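Local coordinates for succinate-semialdehyde dehydrogenase (NAD(P)(+)) (Marinobacter aquaeolei, PDB 3RH9), which probably oxidises succinate semialdehyde to succinate, using NAD(P)+ as the electron acceptor, at residues V155-P160 against K181-T186; L188-F193 against L209-A214; D276-N281 against Q308-R313; P371-Q376 against G391-M396. All coordinates share one frame; numbering follows the deposited sequence.

Interaction 1: V155-P160 against K181-T186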
loop_
_atom_site.group_PDB
_atom_site.type_symbol
_atom_site.label_atom_id
_atom_site.label_comp_id
_atom_site.label_asym_id
_atom_site.label_seq_id
_atom_site.Cartn_x
_atom_site.Cartn_y
_atom_site.Cartn_z
ATOM N N VAL A 155 6.534 -11.976 -11.996
ATOM C CA VAL A 155 5.720 -13.154 -11.683
ATOM C C VAL A 155 6.569 -14.411 -11.495
ATOM O O VAL A 155 7.684 -14.477 -12.003
ATOM C CB VAL A 155 4.625 -13.390 -12.751
ATOM C CG1 VAL A 155 3.715 -12.159 -12.864
ATOM C CG2 VAL A 155 5.251 -13.739 -14.092
ATOM N N PRO A 156 6.050 -15.405 -10.739
ATOM C CA PRO A 156 6.785 -16.631 -10.446
ATOM C C PRO A 156 6.437 -17.690 -11.468
ATOM O O PRO A 156 5.703 -17.421 -12.413
ATOM C CB PRO A 156 6.212 -17.063 -9.088
ATOM C CG PRO A 156 5.065 -16.182 -8.805
ATOM C CD PRO A 156 4.752 -15.418 -10.049
ATOM N N TRP A 157 6.934 -18.898 -11.266
ATOM C CA TRP A 157 6.598 -19.979 -12.165
ATOM C C TRP A 157 5.298 -20.690 -11.785
ATOM O O TRP A 157 4.798 -21.465 -12.592
ATOM C CB TRP A 157 7.752 -20.982 -12.264
ATOM C CG TRP A 157 8.275 -21.411 -10.929
ATOM C CD1 TRP A 157 9.411 -20.984 -10.319
ATOM C CD2 TRP A 157 7.655 -22.329 -10.028
ATOM N NE1 TRP A 157 9.544 -21.580 -9.093
ATOM C CE2 TRP A 157 8.478 -22.413 -8.889
ATOM C CE3 TRP A 157 6.488 -23.100 -10.081
ATOM C CZ2 TRP A 157 8.179 -23.239 -7.812
ATOM C CZ3 TRP A 157 6.185 -23.909 -9.012
ATOM C CH2 TRP A 157 7.029 -23.977 -7.888
ATOM N N ASN A 158 4.748 -20.439 -10.587
ATOM C CA ASN A 158 3.592 -21.226 -10.125
ATOM C C ASN A 158 2.405 -21.103 -11.070
ATOM O O ASN A 158 1.664 -22.072 -11.282
ATOM C CB ASN A 158 3.088 -20.892 -8.715
ATOM C CG ASN A 158 4.091 -20.185 -7.859
ATOM O OD1 ASN A 158 5.302 -20.354 -7.998
ATOM N ND2 ASN A 158 3.580 -19.382 -6.928
ATOM N N PHE A 159 2.190 -19.904 -11.599
ATOM C CA PHE A 159 1.141 -19.712 -12.597
ATOM C C PHE A 159 1.673 -18.895 -13.750
ATOM O O PHE A 159 1.517 -17.674 -13.781
ATOM C CB PHE A 159 -0.086 -19.044 -11.988
ATOM C CG PHE A 159 -0.884 -19.951 -11.114
ATOM C CD1 PHE A 159 -0.763 -19.888 -9.740
ATOM C CD2 PHE A 159 -1.748 -20.883 -11.671
ATOM C CE1 PHE A 159 -1.497 -20.735 -8.923
ATOM C CE2 PHE A 159 -2.488 -21.738 -10.860
ATOM C CZ PHE A 159 -2.360 -21.659 -9.477
ATOM N N PRO A 160 2.321 -19.572 -14.702
ATOM C CA PRO A 160 2.992 -18.884 -15.811
ATOM C C PRO A 160 2.046 -17.983 -16.620
ATOM O O PRO A 160 2.513 -17.004 -17.196
ATOM C CB PRO A 160 3.540 -20.038 -16.657
ATOM C CG PRO A 160 3.655 -21.191 -15.692
ATOM C CD PRO A 160 2.484 -21.033 -14.772
ATOM N N LYS A 181 8.435 -9.321 -16.372
ATOM C CA LYS A 181 9.504 -10.264 -16.084
ATOM C C LYS A 181 9.021 -11.600 -15.508
ATOM O O LYS A 181 8.675 -11.681 -14.332
ATOM C CB LYS A 181 10.508 -9.630 -15.119
ATOM C CG LYS A 181 11.876 -10.304 -15.097
ATOM C CD LYS A 181 11.798 -11.702 -14.542
ATOM C CE LYS A 181 13.144 -12.172 -14.025
ATOM N NZ LYS A 181 14.217 -11.488 -14.793
ATOM N N PRO A 182 9.034 -12.667 -16.327
ATOM C CA PRO A 182 8.608 -13.986 -15.849
ATOM C C PRO A 182 9.756 -14.748 -15.210
ATOM O O PRO A 182 10.917 -14.354 -15.337
ATOM C CB PRO A 182 8.189 -14.681 -17.138
ATOM C CG PRO A 182 9.197 -14.183 -18.126
ATOM C CD PRO A 182 9.493 -12.730 -17.730
ATOM N N ALA A 183 9.424 -15.830 -14.514
ATOM C CA ALA A 183 10.427 -16.702 -13.922
ATOM C C ALA A 183 11.220 -17.397 -15.040
ATOM O O ALA A 183 10.655 -17.754 -16.069
ATOM C CB ALA A 183 9.747 -17.717 -13.023
ATOM N N SER A 184 12.522 -17.586 -14.851
ATOM C CA SER A 184 13.317 -18.257 -15.879
ATOM C C SER A 184 12.949 -19.736 -16.044
ATOM O O SER A 184 13.352 -20.368 -17.016
ATOM C CB SER A 184 14.807 -18.125 -15.604
ATOM O OG SER A 184 15.194 -16.771 -15.614
ATOM N N GLU A 185 12.195 -20.285 -15.093
ATOM C CA GLU A 185 11.691 -21.653 -15.192
ATOM C C GLU A 185 10.516 -21.744 -16.160
ATOM O O GLU A 185 10.224 -22.816 -16.697
ATOM C CB GLU A 185 11.241 -22.175 -13.819
ATOM C CG GLU A 185 12.367 -22.388 -12.799
ATOM C CD GLU A 185 12.746 -21.113 -12.019
ATOM O OE1 GLU A 185 12.089 -20.054 -12.211
ATOM O OE2 GLU A 185 13.703 -21.185 -11.203
ATOM N N THR A 186 9.829 -20.621 -16.366
ATOM C CA THR A 186 8.639 -20.608 -17.219
ATOM C C THR A 186 8.493 -19.355 -18.077
ATOM O O THR A 186 7.496 -18.648 -17.977
ATOM C CB THR A 186 7.359 -20.804 -16.386
ATOM O OG1 THR A 186 7.418 -19.961 -15.227
ATOM C CG2 THR A 186 7.213 -22.268 -15.956
HETATM O O HOH W 1 5.340 -16.760 -17.458
#
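W157 and P160 pack against A183, E185 and T186 where two neighbouring parallel strands, 151-154 and 178-181, run out into loops. The Pro-Trp-Asn-Phe-Pro sequence of 156-160 is a family hallmark, and such loops border the active site in aldehyde dehydrogenases; here the P156 side chain lies about 7 Å from that of E256, the predicted catalytic glutamate. A backbone bond from V155 N to K181 O (3.2 Å) ties the loops at their start. Farther out, A183 CB sits at the edge of the W157 indole and touches W157 CB. E185 is bent at chi2 (85°), which brings its carboxylate back to W157, with OE1 3.4 Å from CD1 and the two planes 64° apart. T186 closes the type I turn that begins at A183. Its OG1 lies between the backbone N and the carbonyl carbon (chi1 46°), which brings it to W157 CB, while CG2 rests on P160 CG at 3.7 Å. A glycine in its place would probably leave the P160 ring without its packing partner, take one neighbour from W157 CB and open a gap between the loops. One water completes the join, donating to P160 O at 2.8 Å and to T186 O at 2.9 Å.

Interaction 2: L188-F193 against L209-A214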
loop_
_atom_site.group_PDB
_atom_site.type_symbol
_atom_site.label_atom_id
_atom_site.label_comp_id
_atom_site.label_asym_id
_atom_site.label_seq_id
_atom_site.Cartn_x
_atom_site.Cartn_y
_atom_site.Cartn_z
ATOM N N LEU A 188 8.392 -19.396 -21.453
ATOM C CA LEU A 188 7.811 -19.685 -22.758
ATOM C C LEU A 188 6.323 -19.381 -22.811
ATOM O O LEU A 188 5.780 -19.051 -23.869
ATOM C CB LEU A 188 8.070 -21.139 -23.175
ATOM C CG LEU A 188 9.502 -21.651 -22.989
ATOM C CD1 LEU A 188 9.532 -23.152 -23.185
ATOM C CD2 LEU A 188 10.493 -20.928 -23.907
ATOM N N THR A 189 5.653 -19.509 -21.675
ATOM C CA THR A 189 4.239 -19.216 -21.650
ATOM C C THR A 189 4.151 -17.723 -21.870
ATOM O O THR A 189 3.256 -17.236 -22.552
ATOM C CB THR A 189 3.586 -19.642 -20.327
ATOM O OG1 THR A 189 3.588 -21.066 -20.255
ATOM C CG2 THR A 189 2.154 -19.188 -20.255
HETATM N N MSE A 190 5.114 -17.004 -21.303
HETATM C CA MSE A 190 5.127 -15.558 -21.405
HETATM C C MSE A 190 5.365 -15.152 -22.855
HETATM O O MSE A 190 4.683 -14.272 -23.399
HETATM C CB MSE A 190 6.195 -14.951 -20.490
HETATM C CG MSE A 190 5.970 -13.468 -20.232
HETATM SE SE MSE A 190 4.197 -13.208 -19.427
HETATM C CE MSE A 190 3.763 -11.486 -20.161
ATOM N N ILE A 191 6.337 -15.799 -23.479
ATOM C CA ILE A 191 6.619 -15.503 -24.865
ATOM C C ILE A 191 5.370 -15.743 -25.717
ATOM O O ILE A 191 5.014 -14.913 -26.553
ATOM C CB ILE A 191 7.841 -16.283 -25.375
ATOM C CG1 ILE A 191 9.088 -15.800 -24.640
ATOM C CG2 ILE A 191 8.021 -16.060 -26.860
ATOM C CD1 ILE A 191 10.321 -16.547 -24.993
ATOM N N ALA A 192 4.689 -16.859 -25.470
ATOM C CA ALA A 192 3.472 -17.203 -26.203
ATOM C C ALA A 192 2.396 -16.136 -26.044
ATOM O O ALA A 192 1.767 -15.713 -27.018
ATOM C CB ALA A 192 2.945 -18.554 -25.754
ATOM N N PHE A 193 2.193 -15.707 -24.806
ATOM C CA PHE A 193 1.299 -14.603 -24.492
ATOM C C PHE A 193 1.656 -13.330 -25.290
ATOM O O PHE A 193 0.780 -12.699 -25.894
ATOM C CB PHE A 193 1.327 -14.330 -22.990
ATOM C CG PHE A 193 0.275 -13.382 -22.533
ATOM C CD1 PHE A 193 -0.983 -13.401 -23.105
ATOM C CD2 PHE A 193 0.538 -12.473 -21.524
ATOM C CE1 PHE A 193 -1.968 -12.517 -22.676
ATOM C CE2 PHE A 193 -0.438 -11.591 -21.084
ATOM C CZ PHE A 193 -1.692 -11.607 -21.655
ATOM N N LEU A 209 8.547 -7.184 -22.608
ATOM C CA LEU A 209 8.997 -8.433 -22.019
ATOM C C LEU A 209 10.515 -8.453 -21.850
ATOM O O LEU A 209 11.256 -8.242 -22.792
ATOM C CB LEU A 209 8.519 -9.607 -22.877
ATOM C CG LEU A 209 8.971 -11.027 -22.504
ATOM C CD1 LEU A 209 8.786 -11.310 -21.011
ATOM C CD2 LEU A 209 8.243 -12.078 -23.373
ATOM N N VAL A 210 10.968 -8.687 -20.628
ATOM C CA VAL A 210 12.384 -8.847 -20.360
ATOM C C VAL A 210 12.613 -10.189 -19.663
ATOM O O VAL A 210 11.763 -10.646 -18.906
ATOM C CB VAL A 210 12.896 -7.711 -19.502
ATOM C CG1 VAL A 210 12.863 -6.416 -20.294
ATOM C CG2 VAL A 210 12.043 -7.588 -18.270
HETATM N N MSE A 211 13.738 -10.836 -19.962
HETATM C CA MSE A 211 14.052 -12.130 -19.378
HETATM C C MSE A 211 15.524 -12.268 -19.161
HETATM O O MSE A 211 16.318 -11.636 -19.842
HETATM C CB MSE A 211 13.618 -13.244 -20.292
HETATM C CG MSE A 211 12.433 -12.852 -21.104
HETATM SE SE MSE A 211 11.741 -14.303 -22.154
HETATM C CE MSE A 211 10.129 -14.606 -21.120
ATOM N N GLY A 212 15.876 -13.112 -18.202
ATOM C CA GLY A 212 17.263 -13.389 -17.902
ATOM C C GLY A 212 17.514 -13.393 -16.413
ATOM O O GLY A 212 16.650 -13.759 -15.620
ATOM N N LYS A 213 18.710 -12.965 -16.040
ATOM C CA LYS A 213 19.194 -13.078 -14.670
ATOM C C LYS A 213 18.403 -12.154 -13.752
ATOM O O LYS A 213 18.243 -10.975 -14.044
ATOM C CB LYS A 213 20.692 -12.747 -14.638
ATOM C CG LYS A 213 21.406 -13.175 -13.384
ATOM C CD LYS A 213 22.926 -13.004 -13.514
ATOM C CE LYS A 213 23.643 -13.191 -12.167
ATOM N NZ LYS A 213 23.493 -14.580 -11.601
ATOM N N ALA A 214 17.903 -12.693 -12.647
ATOM C CA ALA A 214 17.077 -11.929 -11.711
ATOM C C ALA A 214 17.757 -10.666 -11.165
ATOM O O ALA A 214 17.190 -9.572 -11.215
ATOM C CB ALA A 214 16.628 -12.814 -10.589
#
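Four side chains make the contact: M190 and I191 from helix 188-197, L209 and M211 from 209-214, at and beyond the end of strand 207-209. M190 and M211 are both selenomethionine. M190 CG lies 3.6 Å from L209 CD1, the two side chains running antiparallel where they meet. The other L209 branch, CD2, reaches I191 CG1 at 4.0 Å, and the leucine therefore spans two consecutive helix residues. M211 does the same from farther along the chain. Its CE methyl sits between I191 CG1 (3.9 Å) and M190 CB (4.0 Å), and its selenium lies against I191 CD1 at 3.9 Å. The bend of M211 at chi3 (108°) turns that methyl back toward the helix.

Around this shell, M190 also packs on I180 and M211 on V43, M46 and P182, so the helix lies over strands 178-181 and 207-209, as the crossover helix of a beta-alpha-beta unit. Backbone bonds of V210 to I180 and of L209 to Y15 hold 209-211 in place. At the start of the helix, the E98 carboxylate accepts from L188 N through one oxygen and bonds T189 OG1 through the other, anchoring the helix to helix 88-99.

With all four side chains buried and only carbon and selenium meeting, the contact itself is probably held by shape and the exclusion of water. Such packing probably sets no strict direction of its own, and the directed polar bonds, those of E98 and of the strand, lie around it.

Interaction 3: D276-N281 against Q308-R313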
loop_
_atom_site.group_PDB
_atom_site.type_symbol
_atom_site.label_atom_id
_atom_site.label_comp_id
_atom_site.label_asym_id
_atom_site.label_seq_id
_atom_site.Cartn_x
_atom_site.Cartn_y
_atom_site.Cartn_z
ATOM N N ASP A 276 -13.682 -34.016 -0.793
ATOM C CA ASP A 276 -13.741 -33.618 -2.190
ATOM C C ASP A 276 -13.010 -32.306 -2.391
ATOM O O ASP A 276 -12.179 -32.172 -3.292
ATOM C CB ASP A 276 -15.192 -33.445 -2.639
ATOM C CG ASP A 276 -15.812 -34.735 -3.120
ATOM O OD1 ASP A 276 -15.275 -35.812 -2.777
ATOM O OD2 ASP A 276 -16.838 -34.666 -3.838
ATOM N N ASN A 277 -13.333 -31.333 -1.551
ATOM C CA ASN A 277 -12.723 -30.024 -1.665
ATOM C C ASN A 277 -11.220 -30.045 -1.422
ATOM O O ASN A 277 -10.450 -29.382 -2.124
ATOM C CB ASN A 277 -13.403 -29.049 -0.721
ATOM C CG ASN A 277 -14.598 -28.385 -1.356
ATOM O OD1 ASN A 277 -14.452 -27.458 -2.157
ATOM N ND2 ASN A 277 -15.794 -28.851 -1.005
ATOM N N LEU A 278 -10.808 -30.819 -0.427
ATOM C CA LEU A 278 -9.407 -30.870 -0.052
ATOM C C LEU A 278 -8.577 -31.366 -1.223
ATOM O O LEU A 278 -7.578 -30.735 -1.586
ATOM C CB LEU A 278 -9.202 -31.766 1.159
ATOM C CG LEU A 278 -8.167 -31.291 2.177
ATOM C CD1 LEU A 278 -7.716 -32.450 3.055
ATOM C CD2 LEU A 278 -6.979 -30.613 1.505
ATOM N N ILE A 279 -9.002 -32.474 -1.831
ATOM C CA ILE A 279 -8.278 -33.045 -2.967
ATOM C C ILE A 279 -8.201 -32.096 -4.158
ATOM O O ILE A 279 -7.202 -32.086 -4.871
ATOM C CB ILE A 279 -8.874 -34.379 -3.430
ATOM C CG1 ILE A 279 -8.833 -35.409 -2.303
ATOM C CG2 ILE A 279 -8.117 -34.902 -4.610
ATOM C CD1 ILE A 279 -7.470 -35.955 -2.014
ATOM N N ALA A 280 -9.232 -31.287 -4.380
ATOM C CA ALA A 280 -9.200 -30.339 -5.499
ATOM C C ALA A 280 -8.295 -29.129 -5.221
ATOM O O ALA A 280 -7.625 -28.610 -6.118
ATOM C CB ALA A 280 -10.613 -29.893 -5.867
ATOM N N ASN A 281 -8.274 -28.691 -3.972
ATOM C CA ASN A 281 -7.482 -27.538 -3.581
ATOM C C ASN A 281 -5.995 -27.891 -3.502
ATOM O O ASN A 281 -5.131 -27.201 -4.062
ATOM C CB ASN A 281 -8.011 -27.007 -2.240
ATOM C CG ASN A 281 -7.025 -26.097 -1.517
ATOM O OD1 ASN A 281 -7.311 -24.928 -1.275
ATOM N ND2 ASN A 281 -5.879 -26.640 -1.137
ATOM N N GLN A 308 -9.264 -41.783 6.058
ATOM C CA GLN A 308 -9.732 -42.869 5.214
ATOM C C GLN A 308 -10.239 -42.303 3.905
ATOM O O GLN A 308 -9.803 -42.712 2.824
ATOM C CB GLN A 308 -10.878 -43.613 5.906
ATOM C CG GLN A 308 -10.887 -45.110 5.667
ATOM C CD GLN A 308 -9.791 -45.795 6.464
ATOM O OE1 GLN A 308 -9.526 -45.428 7.615
ATOM N NE2 GLN A 308 -9.142 -46.791 5.856
ATOM N N LYS A 309 -11.169 -41.357 4.018
ATOM C CA LYS A 309 -11.746 -40.707 2.852
ATOM C C LYS A 309 -10.668 -40.090 1.964
ATOM O O LYS A 309 -10.753 -40.158 0.730
ATOM C CB LYS A 309 -12.770 -39.654 3.271
ATOM C CG LYS A 309 -14.115 -40.215 3.681
ATOM C CD LYS A 309 -14.921 -39.205 4.487
ATOM C CE LYS A 309 -16.343 -39.706 4.750
ATOM N NZ LYS A 309 -16.437 -41.201 4.759
ATOM N N LEU A 310 -9.648 -39.504 2.587
ATOM C CA LEU A 310 -8.584 -38.865 1.813
ATOM C C LEU A 310 -7.637 -39.870 1.146
ATOM O O LEU A 310 -7.215 -39.665 0.006
ATOM C CB LEU A 310 -7.800 -37.874 2.672
ATOM C CG LEU A 310 -8.533 -36.580 3.006
ATOM C CD1 LEU A 310 -7.623 -35.669 3.799
ATOM C CD2 LEU A 310 -9.013 -35.892 1.737
ATOM N N ALA A 311 -7.308 -40.946 1.864
ATOM C CA ALA A 311 -6.444 -41.995 1.332
ATOM C C ALA A 311 -7.162 -42.725 0.211
ATOM O O ALA A 311 -6.550 -43.116 -0.780
ATOM C CB ALA A 311 -6.050 -42.961 2.427
ATOM N N GLU A 312 -8.470 -42.894 0.377
ATOM C CA GLU A 312 -9.322 -43.489 -0.648
ATOM C C GLU A 312 -9.247 -42.767 -1.998
ATOM O O GLU A 312 -9.213 -43.401 -3.047
ATOM C CB GLU A 312 -10.766 -43.496 -0.166
ATOM C CG GLU A 312 -11.716 -44.161 -1.122
ATOM C CD GLU A 312 -13.136 -44.136 -0.614
ATOM O OE1 GLU A 312 -13.811 -43.085 -0.773
ATOM O OE2 GLU A 312 -13.578 -45.171 -0.054
ATOM N N ARG A 313 -9.240 -41.437 -1.964
ATOM C CA ARG A 313 -9.207 -40.632 -3.182
ATOM C C ARG A 313 -7.804 -40.488 -3.723
ATOM O O ARG A 313 -7.593 -40.483 -4.937
ATOM C CB ARG A 313 -9.788 -39.248 -2.918
ATOM C CG ARG A 313 -11.213 -39.304 -2.481
ATOM C CD ARG A 313 -11.666 -38.023 -1.848
ATOM N NE ARG A 313 -12.736 -38.283 -0.894
ATOM C CZ ARG A 313 -14.017 -38.389 -1.219
ATOM N NH1 ARG A 313 -14.396 -38.251 -2.481
ATOM N NH2 ARG A 313 -14.920 -38.627 -0.277
#
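R313 leaves its helix with CG anti to the carbonyl carbon (chi1 -61°) and stays extended as far as NE, carrying the guanidinium across to D276. The aspartate's CA-CB bond points away from the second helix, but its carboxylate turns back to meet the arginine. OD1 comes in over one face of the guanidinium, 2.6 Å from NH1, and the carboxylate and guanidinium planes stand 81° apart. The result is a salt bridge made from above the plane, an attraction of charges more than a straight N-H bond. A second charge, E272, pairs with R313 NH2 and with K309 NZ, so the arginine is shared between two acidic side chains of one helix, which is likely to steady its positive charge.

Beneath the ions the packing is apolar. I279 CG1 lies 3.9 Å from R313 CD, crossing the aliphatic part of the arginine at a slant. I279 CD1 touches L310 CD2 at 4.1 Å. L278 CD1 meets both L310 methyls, CD1 more closely than CD2, with the two leucine side chains crossing at about a right angle. L310 is thus lodged between L278 and I279, while the charged pair lies toward the outer, more exposed side.

The two helix segments approach to 10.2 Å between axes, with a crossing angle of -48°. Helix 271-283 reaches strand 417-421 through N277, which packs on F421 and also bonds G445. Helix 303-316 lies against strand 354-357 through A311, and against M396 of strand 393-399 through L310.

Interaction 4: P371-Q376 against G391-M396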
loop_
_atom_site.group_PDB
_atom_site.type_symbol
_atom_site.label_atom_id
_atom_site.label_comp_id
_atom_site.label_asym_id
_atom_site.label_seq_id
_atom_site.Cartn_x
_atom_site.Cartn_y
_atom_site.Cartn_z
ATOM N N PRO A 371 4.612 -38.573 -5.465
ATOM C CA PRO A 371 3.297 -39.200 -5.328
ATOM C C PRO A 371 2.427 -38.514 -4.280
ATOM O O PRO A 371 2.922 -38.098 -3.242
ATOM C CB PRO A 371 3.636 -40.610 -4.837
ATOM C CG PRO A 371 5.119 -40.748 -4.977
ATOM C CD PRO A 371 5.669 -39.388 -4.857
ATOM N N PRO A 372 1.124 -38.422 -4.535
ATOM C CA PRO A 372 0.249 -37.814 -3.544
ATOM C C PRO A 372 0.362 -38.576 -2.237
ATOM O O PRO A 372 0.210 -39.784 -2.249
ATOM C CB PRO A 372 -1.134 -37.999 -4.162
ATOM C CG PRO A 372 -0.879 -38.136 -5.615
ATOM C CD PRO A 372 0.380 -38.897 -5.709
ATOM N N THR A 373 0.623 -37.869 -1.142
ATOM C CA THR A 373 0.927 -38.480 0.144
ATOM C C THR A 373 0.103 -37.880 1.264
ATOM O O THR A 373 -0.252 -36.701 1.227
ATOM C CB THR A 373 2.396 -38.270 0.507
ATOM O OG1 THR A 373 3.225 -38.772 -0.544
ATOM C CG2 THR A 373 2.724 -38.997 1.777
ATOM N N VAL A 374 -0.181 -38.691 2.278
ATOM C CA VAL A 374 -0.998 -38.251 3.402
ATOM C C VAL A 374 -0.422 -38.709 4.741
ATOM O O VAL A 374 -0.354 -39.908 5.020
ATOM C CB VAL A 374 -2.421 -38.819 3.298
ATOM C CG1 VAL A 374 -3.140 -38.617 4.597
ATOM C CG2 VAL A 374 -3.186 -38.181 2.147
ATOM N N VAL A 375 -0.017 -37.771 5.583
ATOM C CA VAL A 375 0.482 -38.170 6.887
ATOM C C VAL A 375 -0.427 -37.696 8.004
ATOM O O VAL A 375 -0.997 -36.609 7.935
ATOM C CB VAL A 375 1.934 -37.697 7.153
ATOM C CG1 VAL A 375 2.873 -38.320 6.160
ATOM C CG2 VAL A 375 2.028 -36.172 7.129
ATOM N N GLN A 376 -0.547 -38.520 9.039
ATOM C CA GLN A 376 -1.345 -38.156 10.192
ATOM C C GLN A 376 -0.470 -38.068 11.437
ATOM O O GLN A 376 0.579 -38.696 11.520
ATOM C CB GLN A 376 -2.484 -39.152 10.390
ATOM C CG GLN A 376 -3.636 -38.553 11.176
ATOM C CD GLN A 376 -4.945 -39.321 11.032
ATOM O OE1 GLN A 376 -5.061 -40.262 10.230
ATOM N NE2 GLN A 376 -5.947 -38.914 11.816
ATOM N N GLY A 391 4.247 -28.900 -2.376
ATOM C CA GLY A 391 4.304 -30.226 -2.952
ATOM C C GLY A 391 3.051 -30.998 -2.587
ATOM O O GLY A 391 2.230 -30.524 -1.802
ATOM N N PRO A 392 2.887 -32.192 -3.168
ATOM C CA PRO A 392 1.666 -32.981 -3.023
ATOM C C PRO A 392 1.606 -33.703 -1.693
ATOM O O PRO A 392 1.277 -34.879 -1.671
ATOM C CB PRO A 392 1.807 -34.013 -4.133
ATOM C CG PRO A 392 3.263 -34.164 -4.261
ATOM C CD PRO A 392 3.759 -32.765 -4.198
ATOM N N LEU A 393 1.892 -33.002 -0.606
ATOM C CA LEU A 393 1.885 -33.593 0.720
ATOM C C LEU A 393 0.701 -33.076 1.517
ATOM O O LEU A 393 0.406 -31.880 1.481
ATOM C CB LEU A 393 3.175 -33.224 1.433
ATOM C CG LEU A 393 3.350 -33.694 2.869
ATOM C CD1 LEU A 393 3.076 -35.200 2.981
ATOM C CD2 LEU A 393 4.759 -33.340 3.332
ATOM N N VAL A 394 0.020 -33.960 2.243
ATOM C CA VAL A 394 -1.134 -33.535 3.028
ATOM C C VAL A 394 -0.935 -33.863 4.495
ATOM O O VAL A 394 -1.139 -35.003 4.904
ATOM C CB VAL A 394 -2.430 -34.225 2.561
ATOM C CG1 VAL A 394 -3.611 -33.790 3.448
ATOM C CG2 VAL A 394 -2.693 -33.949 1.081
ATOM N N PRO A 395 -0.526 -32.870 5.295
ATOM C CA PRO A 395 -0.225 -33.126 6.709
ATOM C C PRO A 395 -1.408 -32.845 7.651
ATOM O O PRO A 395 -1.962 -31.744 7.652
ATOM C CB PRO A 395 0.951 -32.180 6.994
ATOM C CG PRO A 395 1.352 -31.617 5.643
ATOM C CD PRO A 395 0.090 -31.625 4.837
HETATM N N MSE A 396 -1.782 -33.844 8.445
HETATM C CA MSE A 396 -2.989 -33.758 9.253
HETATM C C MSE A 396 -2.696 -33.545 10.734
HETATM O O MSE A 396 -2.010 -34.352 11.365
HETATM C CB MSE A 396 -3.817 -35.017 9.072
HETATM C CG MSE A 396 -4.229 -35.302 7.639
HETATM SE SE MSE A 396 -5.657 -36.646 7.645
HETATM C CE MSE A 396 -5.521 -37.343 5.849
#
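M396, V375 and P392 have most surface buried where parallel strands 373-376 and 393-399 lie side by side, joined through helix 383-386 in a beta-alpha-beta unit of the mixed seven-stranded sheet. P392, the centre of an inverse gamma turn, opens the pairing: its O accepts from T373 N (3.1 Å) almost in line with the carbonyl bond, and its CB lies against P372 CA. The ladder continues as T373 O takes V394 N and V375 N gives to V394 O (3.1 Å). V375 turns CG2 toward the neighbouring strand, 4.1 Å from P395 CB, on the face that T373 and L393 share and helix 335-350 covers. On the opposite face M396 runs extended beyond CG, with its CB against Q376 CG. T373 sets CG2 against L393 CD1 (4.0 Å), and its hydroxyl donates to P371 O (2.8 Å) from above the carbonyl plane. A valine at this position would probably leave P371 O without that donor and the P371-P372 segment before the strand less firmly held. At the far end of the ladder M396 N donates to V375 O at 2.9 Å, and M396 CG packs 3.5 Å from that same oxygen.

The four contacts fall into two groups, one on each of the chain's two main sheets. Interactions 1 and 2 belong to the sheet containing strands 151-154, 178-181 and 207-209 and touch where P182 meets M211; interaction 1 is partly buried and mixes polar and apolar links beside the predicted active site, whereas interaction 2 is buried and wholly apolar. Interactions 3 and 4 lie about 11 Å apart between centres on the other sheet, meeting where L310 packs on M396. Interaction 4 is strand pairing inside the sheet, built from directed backbone bonds. Interaction 3 joins two helices packed on that sheet, with a salt bridge toward the surface.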